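PDB 2WAN: pullulanase from Bacillus acidopullulyticus, which hydrolyses the alpha-1,6-glycosidic bonds of pullulan and of branched starch polysaccharides, acting as a debranching glycoside hydrolase. Local coordinates for residues L119-T124 with L306-Y311; Y609-Y614 with H640-G645; D622-L627 with I676-D681; D630-I635 with Q664-G669. All coordinates share one frame; numbering follows the deposited sequence.

Contact 1. Residues L119-T124 with L306-Y311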
loop_
_atom_site.group_PDB
_atom_site.type_symbol
_atom_site.label_atom_id
_atom_site.label_comp_id
_atom_site.label_asym_id
_atom_site.label_seq_id
_atom_site.Cartn_x
_atom_site.Cartn_y
_atom_site.Cartn_z
ATOM N N LEU A 119 10.789 -13.171 -22.460
ATOM C CA LEU A 119 11.790 -12.298 -23.028
ATOM C C LEU A 119 11.979 -11.155 -22.031
ATOM O O LEU A 119 11.145 -10.234 -21.952
ATOM C CB LEU A 119 11.339 -11.800 -24.415
ATOM C CG LEU A 119 12.322 -10.996 -25.273
ATOM C CD1 LEU A 119 13.583 -11.829 -25.635
ATOM C CD2 LEU A 119 11.628 -10.479 -26.540
ATOM N N ASP A 120 13.055 -11.232 -21.248
ATOM C CA ASP A 120 13.270 -10.296 -20.131
ATOM C C ASP A 120 14.266 -9.192 -20.415
ATOM O O ASP A 120 14.470 -8.312 -19.583
ATOM C CB ASP A 120 13.653 -11.042 -18.840
ATOM C CG ASP A 120 12.450 -11.636 -18.125
ATOM O OD1 ASP A 120 11.313 -11.108 -18.265
ATOM O OD2 ASP A 120 12.631 -12.639 -17.405
ATOM N N ASP A 121 14.908 -9.246 -21.584
ATOM C CA ASP A 121 15.749 -8.152 -22.069
ATOM C C ASP A 121 15.727 -8.257 -23.596
ATOM O O ASP A 121 15.153 -9.194 -24.138
ATOM C CB ASP A 121 17.183 -8.258 -21.518
ATOM C CG ASP A 121 17.906 -6.918 -21.459
ATOM O OD1 ASP A 121 18.785 -6.765 -20.583
ATOM O OD2 ASP A 121 17.608 -6.004 -22.265
ATOM N N GLU A 122 16.327 -7.297 -24.281
ATOM C CA GLU A 122 16.318 -7.310 -25.744
ATOM C C GLU A 122 16.849 -8.628 -26.331
ATOM O O GLU A 122 16.291 -9.143 -27.297
ATOM C CB GLU A 122 17.050 -6.096 -26.321
ATOM C CG GLU A 122 18.524 -6.011 -26.006
ATOM C CD GLU A 122 19.294 -5.237 -27.062
ATOM O OE1 GLU A 122 18.870 -5.235 -28.239
ATOM O OE2 GLU A 122 20.326 -4.629 -26.711
ATOM N N LYS A 123 17.883 -9.193 -25.705
ATOM C CA LYS A 123 18.485 -10.444 -26.180
ATOM C C LYS A 123 18.586 -11.524 -25.092
ATOM O O LYS A 123 19.497 -12.359 -25.125
ATOM C CB LYS A 123 19.877 -10.163 -26.767
ATOM C CG LYS A 123 19.897 -9.224 -27.972
ATOM C CD LYS A 123 21.330 -8.814 -28.308
ATOM C CE LYS A 123 21.391 -7.929 -29.534
ATOM N NZ LYS A 123 22.631 -7.106 -29.547
ATOM N N THR A 124 17.654 -11.514 -24.134
ATOM C CA THR A 124 17.683 -12.462 -23.014
ATOM C C THR A 124 16.342 -13.152 -22.813
ATOM O O THR A 124 15.300 -12.489 -22.672
ATOM C CB THR A 124 18.110 -11.779 -21.694
ATOM O OG1 THR A 124 19.369 -11.122 -21.873
ATOM C CG2 THR A 124 18.217 -12.790 -20.553
ATOM N N LEU A 306 9.991 -5.220 -22.019
ATOM C CA LEU A 306 9.124 -4.045 -22.170
ATOM C C LEU A 306 9.480 -2.908 -21.210
ATOM O O LEU A 306 8.977 -1.791 -21.362
ATOM C CB LEU A 306 7.646 -4.444 -22.038
ATOM C CG LEU A 306 7.150 -5.526 -23.001
ATOM C CD1 LEU A 306 5.702 -5.926 -22.669
ATOM C CD2 LEU A 306 7.272 -5.079 -24.472
ATOM N N ASN A 307 10.345 -3.187 -20.228
ATOM C CA ASN A 307 10.895 -2.139 -19.350
ATOM C C ASN A 307 11.778 -1.132 -20.086
ATOM O O ASN A 307 11.974 -0.019 -19.606
ATOM C CB ASN A 307 11.755 -2.717 -18.215
ATOM C CG ASN A 307 11.000 -3.649 -17.287
ATOM O OD1 ASN A 307 9.779 -3.795 -17.353
ATOM N ND2 ASN A 307 11.750 -4.298 -16.397
ATOM N N LEU A 308 12.331 -1.544 -21.228
ATOM C CA LEU A 308 13.345 -0.747 -21.940
ATOM C C LEU A 308 12.802 0.599 -22.435
ATOM O O LEU A 308 11.631 0.701 -22.809
ATOM C CB LEU A 308 13.959 -1.555 -23.101
ATOM C CG LEU A 308 14.797 -2.793 -22.735
ATOM C CD1 LEU A 308 15.135 -3.635 -23.970
ATOM C CD2 LEU A 308 16.059 -2.402 -22.003
ATOM N N PRO A 309 13.651 1.646 -22.440
ATOM C CA PRO A 309 13.232 2.982 -22.865
ATOM C C PRO A 309 12.492 3.043 -24.213
ATOM O O PRO A 309 11.636 3.909 -24.402
ATOM C CB PRO A 309 14.556 3.742 -22.933
ATOM C CG PRO A 309 15.336 3.125 -21.812
ATOM C CD PRO A 309 15.022 1.661 -21.902
ATOM N N ARG A 310 12.802 2.132 -25.133
ATOM C CA ARG A 310 12.149 2.142 -26.445
ATOM C C ARG A 310 10.640 1.863 -26.379
ATOM O O ARG A 310 9.913 2.248 -27.292
ATOM C CB ARG A 310 12.836 1.183 -27.417
ATOM C CG ARG A 310 12.656 -0.284 -27.098
ATOM C CD ARG A 310 13.228 -1.161 -28.201
ATOM N NE ARG A 310 12.568 -0.922 -29.480
ATOM C CZ ARG A 310 13.002 -1.383 -30.648
ATOM N NH1 ARG A 310 14.113 -2.105 -30.719
ATOM N NH2 ARG A 310 12.328 -1.108 -31.750
ATOM N N TYR A 311 10.193 1.199 -25.308
ATOM C CA TYR A 311 8.771 0.904 -25.076
ATOM C C TYR A 311 8.182 1.786 -23.981
ATOM O O TYR A 311 7.096 1.487 -23.463
ATOM C CB TYR A 311 8.571 -0.573 -24.697
ATOM C CG TYR A 311 9.275 -1.529 -25.636
ATOM C CD1 TYR A 311 8.828 -1.689 -26.947
ATOM C CD2 TYR A 311 10.386 -2.261 -25.220
ATOM C CE1 TYR A 311 9.469 -2.544 -27.827
ATOM C CE2 TYR A 311 11.040 -3.140 -26.101
ATOM C CZ TYR A 311 10.567 -3.268 -27.402
ATOM O OH TYR A 311 11.186 -4.105 -28.313
#
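D121 OD2 accepts the backbone N of E122 at 2.7 Å and, at 3.8 Å, also lies against CD1 of L308. The aspartate opens a type I beta turn, D121 to T124, at the tip of a beta hairpin between strands 114-121 and 124-129. L308 belongs to the loop that follows strand 295-302 of the same sheet and runs on to strand 319-322. The N-H of E122 is met on the anti side of the carboxylate, 18° out of its plane, along a moderately bent bond (147°). D121 CB starts off away from the loop; with CG anti to the backbone N (chi1 -155°), the carboxylate swings round to the leucine; the two side chains cross at about a right angle. With an alanine here, E122 N would probably lose this acceptor and L308 CD1 and CD2 the oxygen they rest on, leaving the turn less firmly set. Just before the turn, D120 forms a salt bridge to R303, and its OD1 accepts N304 N. No hydrogen bond joins the two segments in this surface contact. L308 CD1 also touches CB of E122 at 3.9 Å, while L308 O accepts Y311 N at 2.9 Å.

Contact 2. Residues Y609-Y614 with H640-G645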
loop_
_atom_site.group_PDB
_atom_site.type_symbol
_atom_site.label_atom_id
_atom_site.label_comp_id
_atom_site.label_asym_id
_atom_site.label_seq_id
_atom_site.Cartn_x
_atom_site.Cartn_y
_atom_site.Cartn_z
ATOM N N TYR A 609 -5.030 12.329 -11.698
ATOM C CA TYR A 609 -6.362 12.565 -12.266
ATOM C C TYR A 609 -7.379 12.765 -11.135
ATOM O O TYR A 609 -8.197 13.702 -11.193
ATOM C CB TYR A 609 -6.799 11.397 -13.171
ATOM C CG TYR A 609 -8.257 11.479 -13.571
ATOM C CD1 TYR A 609 -8.705 12.463 -14.476
ATOM C CD2 TYR A 609 -9.199 10.595 -13.041
ATOM C CE1 TYR A 609 -10.054 12.536 -14.853
ATOM C CE2 TYR A 609 -10.558 10.670 -13.399
ATOM C CZ TYR A 609 -10.975 11.644 -14.306
ATOM O OH TYR A 609 -12.309 11.733 -14.652
ATOM N N TRP A 610 -7.354 11.889 -10.126
ATOM C CA TRP A 610 -8.302 12.037 -9.017
ATOM C C TRP A 610 -8.135 13.368 -8.264
ATOM O O TRP A 610 -9.119 14.033 -7.908
ATOM C CB TRP A 610 -8.236 10.829 -8.068
ATOM C CG TRP A 610 -8.972 9.657 -8.656
ATOM C CD1 TRP A 610 -8.427 8.618 -9.355
ATOM C CD2 TRP A 610 -10.391 9.446 -8.661
ATOM N NE1 TRP A 610 -9.412 7.748 -9.770
ATOM C CE2 TRP A 610 -10.632 8.238 -9.363
ATOM C CE3 TRP A 610 -11.487 10.163 -8.135
ATOM C CZ2 TRP A 610 -11.924 7.711 -9.546
ATOM C CZ3 TRP A 610 -12.788 9.637 -8.309
ATOM C CH2 TRP A 610 -12.988 8.416 -9.016
ATOM N N VAL A 611 -6.895 13.780 -8.031
ATOM C CA VAL A 611 -6.680 15.087 -7.401
ATOM C C VAL A 611 -7.132 16.230 -8.323
ATOM O O VAL A 611 -7.832 17.147 -7.898
ATOM C CB VAL A 611 -5.200 15.271 -7.005
ATOM C CG1 VAL A 611 -4.927 16.744 -6.620
ATOM C CG2 VAL A 611 -4.856 14.298 -5.837
ATOM N N ASN A 612 -6.716 16.187 -9.587
ATOM C CA ASN A 612 -7.017 17.298 -10.495
ATOM C C ASN A 612 -8.507 17.415 -10.837
ATOM O O ASN A 612 -9.070 18.513 -10.784
ATOM C CB ASN A 612 -6.174 17.195 -11.763
ATOM C CG ASN A 612 -4.694 17.535 -11.535
ATOM O OD1 ASN A 612 -4.331 18.393 -10.709
ATOM N ND2 ASN A 612 -3.827 16.858 -12.288
ATOM N N GLU A 613 -9.154 16.289 -11.150
ATOM C CA GLU A 613 -10.550 16.325 -11.596
ATOM C C GLU A 613 -11.558 16.391 -10.446
ATOM O O GLU A 613 -12.595 17.100 -10.542
ATOM C CB GLU A 613 -10.852 15.108 -12.493
ATOM C CG GLU A 613 -12.226 15.077 -13.116
ATOM C CD GLU A 613 -12.462 16.214 -14.128
ATOM O OE1 GLU A 613 -11.475 16.682 -14.755
ATOM O OE2 GLU A 613 -13.630 16.625 -14.282
ATOM N N TYR A 614 -11.273 15.653 -9.366
ATOM C CA TYR A 614 -12.217 15.542 -8.241
ATOM C C TYR A 614 -11.834 16.334 -6.990
ATOM O O TYR A 614 -12.636 16.426 -6.083
ATOM C CB TYR A 614 -12.482 14.068 -7.871
ATOM C CG TYR A 614 -13.228 13.274 -8.942
ATOM C CD1 TYR A 614 -14.621 13.059 -8.855
ATOM C CD2 TYR A 614 -12.544 12.734 -10.038
ATOM C CE1 TYR A 614 -15.303 12.334 -9.847
ATOM C CE2 TYR A 614 -13.218 12.002 -11.024
ATOM C CZ TYR A 614 -14.593 11.813 -10.912
ATOM O OH TYR A 614 -15.239 11.074 -11.862
ATOM N N HIS A 640 2.843 16.266 -4.120
ATOM C CA HIS A 640 3.247 17.411 -3.279
ATOM C C HIS A 640 3.685 18.611 -4.129
ATOM O O HIS A 640 3.623 19.754 -3.685
ATOM C CB HIS A 640 4.331 17.031 -2.256
ATOM C CG HIS A 640 3.837 16.123 -1.163
ATOM N ND1 HIS A 640 2.644 16.321 -0.502
ATOM C CD2 HIS A 640 4.388 15.011 -0.617
ATOM C CE1 HIS A 640 2.480 15.367 0.405
ATOM N NE2 HIS A 640 3.528 14.563 0.359
ATOM N N ALA A 641 4.112 18.341 -5.356
ATOM C CA ALA A 641 4.383 19.423 -6.311
ATOM C C ALA A 641 3.113 20.183 -6.702
ATOM O O ALA A 641 3.165 21.387 -6.975
ATOM C CB ALA A 641 5.108 18.883 -7.557
ATOM N N ILE A 642 1.981 19.483 -6.731
ATOM C CA ILE A 642 0.683 20.114 -6.984
ATOM C C ILE A 642 0.260 20.883 -5.728
ATOM O O ILE A 642 -0.101 22.058 -5.796
ATOM C CB ILE A 642 -0.368 19.051 -7.371
ATOM C CG1 ILE A 642 -0.027 18.465 -8.746
ATOM C CG2 ILE A 642 -1.816 19.627 -7.349
ATOM C CD1 ILE A 642 -0.660 17.148 -8.995
ATOM N N ASN A 643 0.333 20.212 -4.583
ATOM C CA ASN A 643 -0.098 20.780 -3.314
ATOM C C ASN A 643 0.659 20.091 -2.179
ATOM O O ASN A 643 0.437 18.911 -1.935
ATOM C CB ASN A 643 -1.612 20.586 -3.158
ATOM C CG ASN A 643 -2.146 21.088 -1.823
ATOM O OD1 ASN A 643 -1.394 21.544 -0.964
ATOM N ND2 ASN A 643 -3.462 20.992 -1.644
ATOM N N PRO A 644 1.566 20.824 -1.486
ATOM C CA PRO A 644 2.385 20.179 -0.448
ATOM C C PRO A 644 1.576 19.669 0.738
ATOM O O PRO A 644 2.098 18.892 1.526
ATOM C CB PRO A 644 3.350 21.294 0.004
ATOM C CG PRO A 644 2.746 22.552 -0.463
ATOM C CD PRO A 644 1.955 22.232 -1.700
ATOM N N GLY A 645 0.320 20.112 0.862
ATOM C CA GLY A 645 -0.546 19.671 1.957
ATOM C C GLY A 645 -1.263 18.344 1.725
ATOM O O GLY A 645 -1.919 17.839 2.641
#
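I642 reaches from the end of helix 629-642 to V611 and N612 on the last turns of helix 597-614. Its CB heads for the other helix but stops 5.2 Å short of V611 CG1, leaving the touching to the branches beyond. CG2 is the branch that meets V611 CG1, at 4.3 Å, methyl to methyl. CG1 is only the spacer. It lies beside the backbone N (chi1 -68°), and with chi2 at 160° the chain runs on nearly extended. CD1, the tip, therefore comes to N612, where it lies 4.2 Å from OD1; this is plain van der Waals packing of a methyl against an amide oxygen. N612 CB does not aim at I642, but its amide bends round to that side. The approach is loose, the nearest CA atoms, those of N612 and I642, being 8.9 Å apart, and no hydrogen bond crosses it. Next along the chain N643 forms an Asx turn: its OD1 accepts G645 N at 2.9 Å, the donor lying above the carbonyl plane, while N643 ND2 bonds to T426. The contact thus joins two successive outer helices of the catalytic (beta/alpha)8 barrel. V611 also leans on F619 of the intervening barrel strand 618-621, W610 and Y614 turn to helix 529-543, and after G645 the chain enters the next strand, 647-650.

Contact 3. Residues D622-L627 with I676-D681; sequences DLMALL and IGVFND
M624 pushes its terminal methyl into a notch formed by I676, G677 and V678. D622, just after barrel strand 618-621, gives OD1 to a salt bridge with R620 and OD2 to N555. L623 follows with left-handed backbone angles, its N bonded to OE1 of E651. Next comes M624, whose CG stands opposite the backbone N (chi1 -173°); chi2 keeps the chain straight, and only the bend at chi3 (69°) turns CE off its line. CE then lies 3.7 Å from V678 CG1. The same methyl is 3.9 Å from I676 CD1, and its closest neighbour across the contact is G677 O, 3.4 Å from CE. The thioether chain meets V678 at about a right angle and slants across I676. The chain then coils: L626 N bonds to L623 O, and L627 N to M624 O at 2.8 Å. L627 joins M624 and I676 in packing on M632 of helix 629-642. The opposing G677 is held in the barrel sheet by backbone bonds to L648 and G650. All four touching residues are buried and no hydrogen bond links the segments, so the fit rests on dispersion between a flexible thioether and branched methyls, with one backbone oxygen in contact with the methionine's methyl: shape, rather than charge, joins the loop after one barrel strand to strand 677-679.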
loop_
_atom_site.group_PDB
_atom_site.type_symbol
_atom_site.label_atom_id
_atom_site.label_comp_id
_atom_site.label_asym_id
_atom_site.label_seq_id
_atom_site.Cartn_x
_atom_site.Cartn_y
_atom_site.Cartn_z
ATOM N N ASP A 622 -4.261 0.951 0.138
ATOM C CA ASP A 622 -4.467 -0.448 0.540
ATOM C C ASP A 622 -3.177 -1.238 0.272
ATOM O O ASP A 622 -2.558 -1.069 -0.775
ATOM C CB ASP A 622 -5.627 -1.035 -0.270
ATOM C CG ASP A 622 -6.009 -2.416 0.180
ATOM O OD1 ASP A 622 -6.564 -2.540 1.293
ATOM O OD2 ASP A 622 -5.760 -3.371 -0.586
ATOM N N LEU A 623 -2.766 -2.069 1.233
ATOM C CA LEU A 623 -1.521 -2.867 1.116
ATOM C C LEU A 623 -0.391 -2.089 0.429
ATOM O O LEU A 623 0.244 -2.568 -0.511
ATOM C CB LEU A 623 -1.800 -4.206 0.419
ATOM C CG LEU A 623 -2.893 -5.079 1.043
ATOM C CD1 LEU A 623 -3.121 -6.353 0.246
ATOM C CD2 LEU A 623 -2.580 -5.423 2.510
ATOM N N MET A 624 -0.132 -0.888 0.938
ATOM C CA MET A 624 0.862 0.030 0.385
ATOM C C MET A 624 2.272 -0.576 0.251
ATOM O O MET A 624 3.024 -0.227 -0.679
ATOM C CB MET A 624 0.903 1.297 1.234
ATOM C CG MET A 624 1.804 2.381 0.618
ATOM S SD MET A 624 1.705 3.920 1.539
ATOM C CE MET A 624 2.515 3.460 3.083
ATOM N N ALA A 625 2.626 -1.481 1.162
ATOM C CA ALA A 625 3.934 -2.158 1.086
ATOM C C ALA A 625 4.180 -2.703 -0.323
ATOM O O ALA A 625 5.283 -2.577 -0.852
ATOM C CB ALA A 625 4.015 -3.287 2.116
ATOM N N LEU A 626 3.139 -3.285 -0.922
ATOM C CA LEU A 626 3.220 -3.847 -2.279
ATOM C C LEU A 626 3.559 -2.853 -3.383
ATOM O O LEU A 626 4.068 -3.249 -4.443
ATOM C CB LEU A 626 1.911 -4.550 -2.639
ATOM C CG LEU A 626 1.501 -5.744 -1.771
ATOM C CD1 LEU A 626 0.134 -6.214 -2.196
ATOM C CD2 LEU A 626 2.531 -6.886 -1.914
ATOM N N LEU A 627 3.264 -1.571 -3.172
ATOM C CA LEU A 627 3.518 -0.575 -4.228
ATOM C C LEU A 627 4.999 -0.243 -4.376
ATOM O O LEU A 627 5.444 0.162 -5.456
ATOM C CB LEU A 627 2.678 0.687 -4.007
ATOM C CG LEU A 627 1.160 0.418 -3.959
ATOM C CD1 LEU A 627 0.416 1.724 -3.706
ATOM C CD2 LEU A 627 0.636 -0.271 -5.251
ATOM N N ILE A 676 5.144 10.309 3.396
ATOM C CA ILE A 676 4.001 9.398 3.518
ATOM C C ILE A 676 3.980 8.751 4.907
ATOM O O ILE A 676 5.006 8.670 5.582
ATOM C CB ILE A 676 4.035 8.270 2.445
ATOM C CG1 ILE A 676 5.100 7.205 2.791
ATOM C CG2 ILE A 676 4.174 8.846 0.997
ATOM C CD1 ILE A 676 5.215 6.025 1.777
ATOM N N GLY A 677 2.801 8.304 5.320
ATOM C CA GLY A 677 2.611 7.655 6.623
ATOM C C GLY A 677 2.203 6.201 6.553
ATOM O O GLY A 677 1.755 5.712 5.508
ATOM N N VAL A 678 2.389 5.478 7.662
ATOM C CA VAL A 678 1.987 4.067 7.725
ATOM C C VAL A 678 1.089 3.814 8.926
ATOM O O VAL A 678 1.301 4.382 9.986
ATOM C CB VAL A 678 3.206 3.093 7.747
ATOM C CG1 VAL A 678 3.971 3.188 6.445
ATOM C CG2 VAL A 678 4.139 3.385 8.958
ATOM N N PHE A 679 0.082 2.967 8.747
ATOM C CA PHE A 679 -0.760 2.553 9.856
ATOM C C PHE A 679 0.102 1.877 10.909
ATOM O O PHE A 679 0.926 1.001 10.599
ATOM C CB PHE A 679 -1.848 1.594 9.380
ATOM C CG PHE A 679 -3.006 2.289 8.757
ATOM C CD1 PHE A 679 -3.950 2.936 9.563
ATOM C CD2 PHE A 679 -3.140 2.336 7.375
ATOM C CE1 PHE A 679 -5.051 3.627 8.998
ATOM C CE2 PHE A 679 -4.238 3.009 6.804
ATOM C CZ PHE A 679 -5.189 3.633 7.613
ATOM N N ASN A 680 -0.083 2.311 12.146
ATOM C CA ASN A 680 0.758 1.887 13.250
ATOM C C ASN A 680 0.137 0.715 13.999
ATOM O O ASN A 680 -0.592 0.892 14.962
ATOM C CB ASN A 680 1.036 3.086 14.172
ATOM C CG ASN A 680 2.030 2.756 15.278
ATOM O OD1 ASN A 680 2.371 1.596 15.484
ATOM N ND2 ASN A 680 2.477 3.782 16.011
ATOM N N ASP A 681 0.415 -0.492 13.529
ATOM C CA ASP A 681 -0.097 -1.664 14.227
ATOM C C ASP A 681 0.579 -1.898 15.586
ATOM O O ASP A 681 0.031 -2.641 16.419
ATOM C CB ASP A 681 -0.112 -2.928 13.336
ATOM C CG ASP A 681 1.252 -3.286 12.745
ATOM O OD1 ASP A 681 2.119 -2.406 12.565
ATOM O OD2 ASP A 681 1.430 -4.479 12.430
#

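Contact 4. Residues D630-I635 with Q664-G669. With ACT (acetate ion), chain O.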
loop_
_atom_site.group_PDB
_atom_site.type_symbol
_atom_site.label_atom_id
_atom_site.label_comp_id
_atom_site.label_asym_id
_atom_site.label_seq_id
_atom_site.Cartn_x
_atom_site.Cartn_y
_atom_site.Cartn_z
ATOM N N ASP A 630 10.194 3.092 -4.247
ATOM C CA ASP A 630 10.466 3.973 -5.368
ATOM C C ASP A 630 9.186 4.583 -5.912
ATOM O O ASP A 630 9.119 5.784 -6.179
ATOM C CB ASP A 630 11.224 3.215 -6.465
ATOM C CG ASP A 630 12.677 2.927 -6.074
ATOM O OD1 ASP A 630 13.126 3.400 -5.008
ATOM O OD2 ASP A 630 13.370 2.226 -6.842
ATOM N N THR A 631 8.162 3.746 -6.032
ATOM C CA THR A 631 6.847 4.194 -6.487
ATOM C C THR A 631 6.189 5.190 -5.523
ATOM O O THR A 631 5.678 6.226 -5.954
ATOM C CB THR A 631 5.937 2.988 -6.768
ATOM O OG1 THR A 631 6.501 2.229 -7.851
ATOM C CG2 THR A 631 4.507 3.421 -7.156
ATOM N N MET A 632 6.219 4.895 -4.223
ATOM C CA MET A 632 5.612 5.804 -3.239
ATOM C C MET A 632 6.332 7.155 -3.165
ATOM O O MET A 632 5.715 8.191 -2.957
ATOM C CB MET A 632 5.557 5.166 -1.848
ATOM C CG MET A 632 4.609 3.969 -1.707
ATOM S SD MET A 632 2.975 4.215 -2.449
ATOM C CE MET A 632 2.454 5.767 -1.762
ATOM N N ALA A 633 7.655 7.125 -3.312
ATOM C CA ALA A 633 8.421 8.355 -3.370
ATOM C C ALA A 633 7.955 9.200 -4.556
ATOM O O ALA A 633 7.808 10.413 -4.439
ATOM C CB ALA A 633 9.927 8.037 -3.464
ATOM N N LYS A 634 7.718 8.556 -5.702
ATOM C CA LYS A 634 7.283 9.301 -6.895
ATOM C C LYS A 634 5.866 9.843 -6.756
ATOM O O LYS A 634 5.585 10.974 -7.171
ATOM C CB LYS A 634 7.398 8.465 -8.161
ATOM C CG LYS A 634 8.817 8.234 -8.632
ATOM C CD LYS A 634 8.804 7.430 -9.925
ATOM C CE LYS A 634 10.182 7.365 -10.553
ATOM N NZ LYS A 634 10.104 6.541 -11.791
ATOM N N ILE A 635 4.968 9.025 -6.200
ATOM C CA ILE A 635 3.610 9.480 -5.912
ATOM C C ILE A 635 3.659 10.712 -5.011
ATOM O O ILE A 635 3.041 11.747 -5.312
ATOM C CB ILE A 635 2.755 8.360 -5.272
ATOM C CG1 ILE A 635 2.425 7.288 -6.320
ATOM C CG2 ILE A 635 1.462 8.947 -4.608
ATOM C CD1 ILE A 635 1.794 6.020 -5.746
ATOM N N GLN A 664 12.369 -3.386 -1.244
ATOM C CA GLN A 664 11.500 -2.356 -1.825
ATOM C C GLN A 664 10.130 -2.281 -1.146
ATOM O O GLN A 664 9.427 -1.272 -1.281
ATOM C CB GLN A 664 11.372 -2.509 -3.352
ATOM C CG GLN A 664 12.492 -1.780 -4.144
ATOM C CD GLN A 664 12.451 -0.247 -3.987
ATOM O OE1 GLN A 664 11.424 0.399 -4.222
ATOM N NE2 GLN A 664 13.576 0.334 -3.601
ATOM N N LEU A 665 9.763 -3.324 -0.403
ATOM C CA LEU A 665 8.450 -3.355 0.264
ATOM C C LEU A 665 8.374 -2.229 1.281
ATOM O O LEU A 665 9.323 -2.003 2.037
ATOM C CB LEU A 665 8.186 -4.704 0.932
ATOM C CG LEU A 665 7.914 -5.910 0.026
ATOM C CD1 LEU A 665 7.898 -7.176 0.856
ATOM C CD2 LEU A 665 6.589 -5.766 -0.750
ATOM N N VAL A 666 7.257 -1.496 1.281
ATOM C CA VAL A 666 7.115 -0.387 2.230
ATOM C C VAL A 666 6.549 -0.889 3.563
ATOM O O VAL A 666 5.376 -0.682 3.894
ATOM C CB VAL A 666 6.280 0.802 1.682
ATOM C CG1 VAL A 666 6.519 2.070 2.538
ATOM C CG2 VAL A 666 6.617 1.078 0.213
ATOM N N THR A 667 7.410 -1.566 4.320
ATOM C CA THR A 667 7.103 -1.977 5.698
ATOM C C THR A 667 7.482 -0.831 6.650
ATOM O O THR A 667 8.040 0.167 6.215
ATOM C CB THR A 667 7.879 -3.267 6.061
ATOM O OG1 THR A 667 9.255 -3.097 5.707
ATOM C CG2 THR A 667 7.316 -4.456 5.295
ATOM N N LYS A 668 7.140 -0.945 7.935
ATOM C CA LYS A 668 7.399 0.153 8.866
ATOM C C LYS A 668 8.891 0.480 8.943
ATOM O O LYS A 668 9.731 -0.421 9.099
ATOM C CB LYS A 668 6.836 -0.153 10.261
ATOM C CG LYS A 668 5.307 -0.320 10.306
ATOM C CD LYS A 668 4.795 -0.261 11.750
ATOM C CE LYS A 668 5.259 -1.490 12.574
ATOM N NZ LYS A 668 4.712 -2.775 12.055
ATOM N N GLY A 669 9.211 1.762 8.822
ATOM C CA GLY A 669 10.609 2.230 8.778
ATOM C C GLY A 669 10.986 2.618 7.354
ATOM O O GLY A 669 11.777 3.533 7.135
HETATM C C ACT O . 9.011 -0.257 -6.642
HETATM O O ACT O . 8.607 0.908 -6.385
HETATM O OXT ACT O . 10.038 -0.668 -6.060
HETATM C CH3 ACT O . 8.297 -1.150 -7.590
#
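Q664 OE1 receives the backbone N of D630 at 3.0 Å over a nearly straight bond (165°), the donor lying in the carbonyl plane. The other end of the amide makes a weak return bond, Q664 NE2 to D630 OD1 at 3.4 Å; the amide and carboxylate planes are 51° apart, so the two groups do not pair flat. Farther along both segments, M632 CG touches V666 CG2 at 4.0 Å, the side chains crossing about at right angles. An acetate ion, probably from the crystallisation liquor, sits against the helix: its O accepts both T631 N and T631 OG1, each at 2.9 Å, and its OXT is 2.5 Å from Q664 OE1, so it may be protonated. Q664 OE1 and the acetate O both meet backbone N-H groups in the first turn of helix 629-642, whose dipole may help to hold the acetate. Were Q664 a leucine, D630 N would probably lose its side-chain acceptor and D630 OD1 its weak donor, leaving the backbone bond to K629 in place. Further out, Q664 bends at chi2 (-65°) to bring its amide to the helix. V666 is the centre of an inverse gamma turn, Q600 holds T631 OG1, and F621 backs M632. The arrangement belongs to the (beta/alpha)8 barrel of the alpha-amylase family: the long loop after strand 647-650 folds over the start of the helix that precedes that strand.

Contact 3 is the buried core, contacts 2 and 4 are partly buried, and contact 1 is a surface contact outside the barrel, its centre about 25 to 33 Å from the centres of the others. Contacts 2 and 4 use opposite ends of helix 629-642, and contact 3 holds the loop leading into it. Contact 4 is nested within the loop closed by contact 3, and the two touch: D681 OD1 and K668 NZ form a 2.7 Å salt bridge, and I676 CD1 packs on M632 CB. Chemistry follows place: methyls and thioether in the core, methyls with one amide oxygen between outer helices, hydrogen bonds plus one apolar pair at the helix start, a carboxylate against leucine methyls outside.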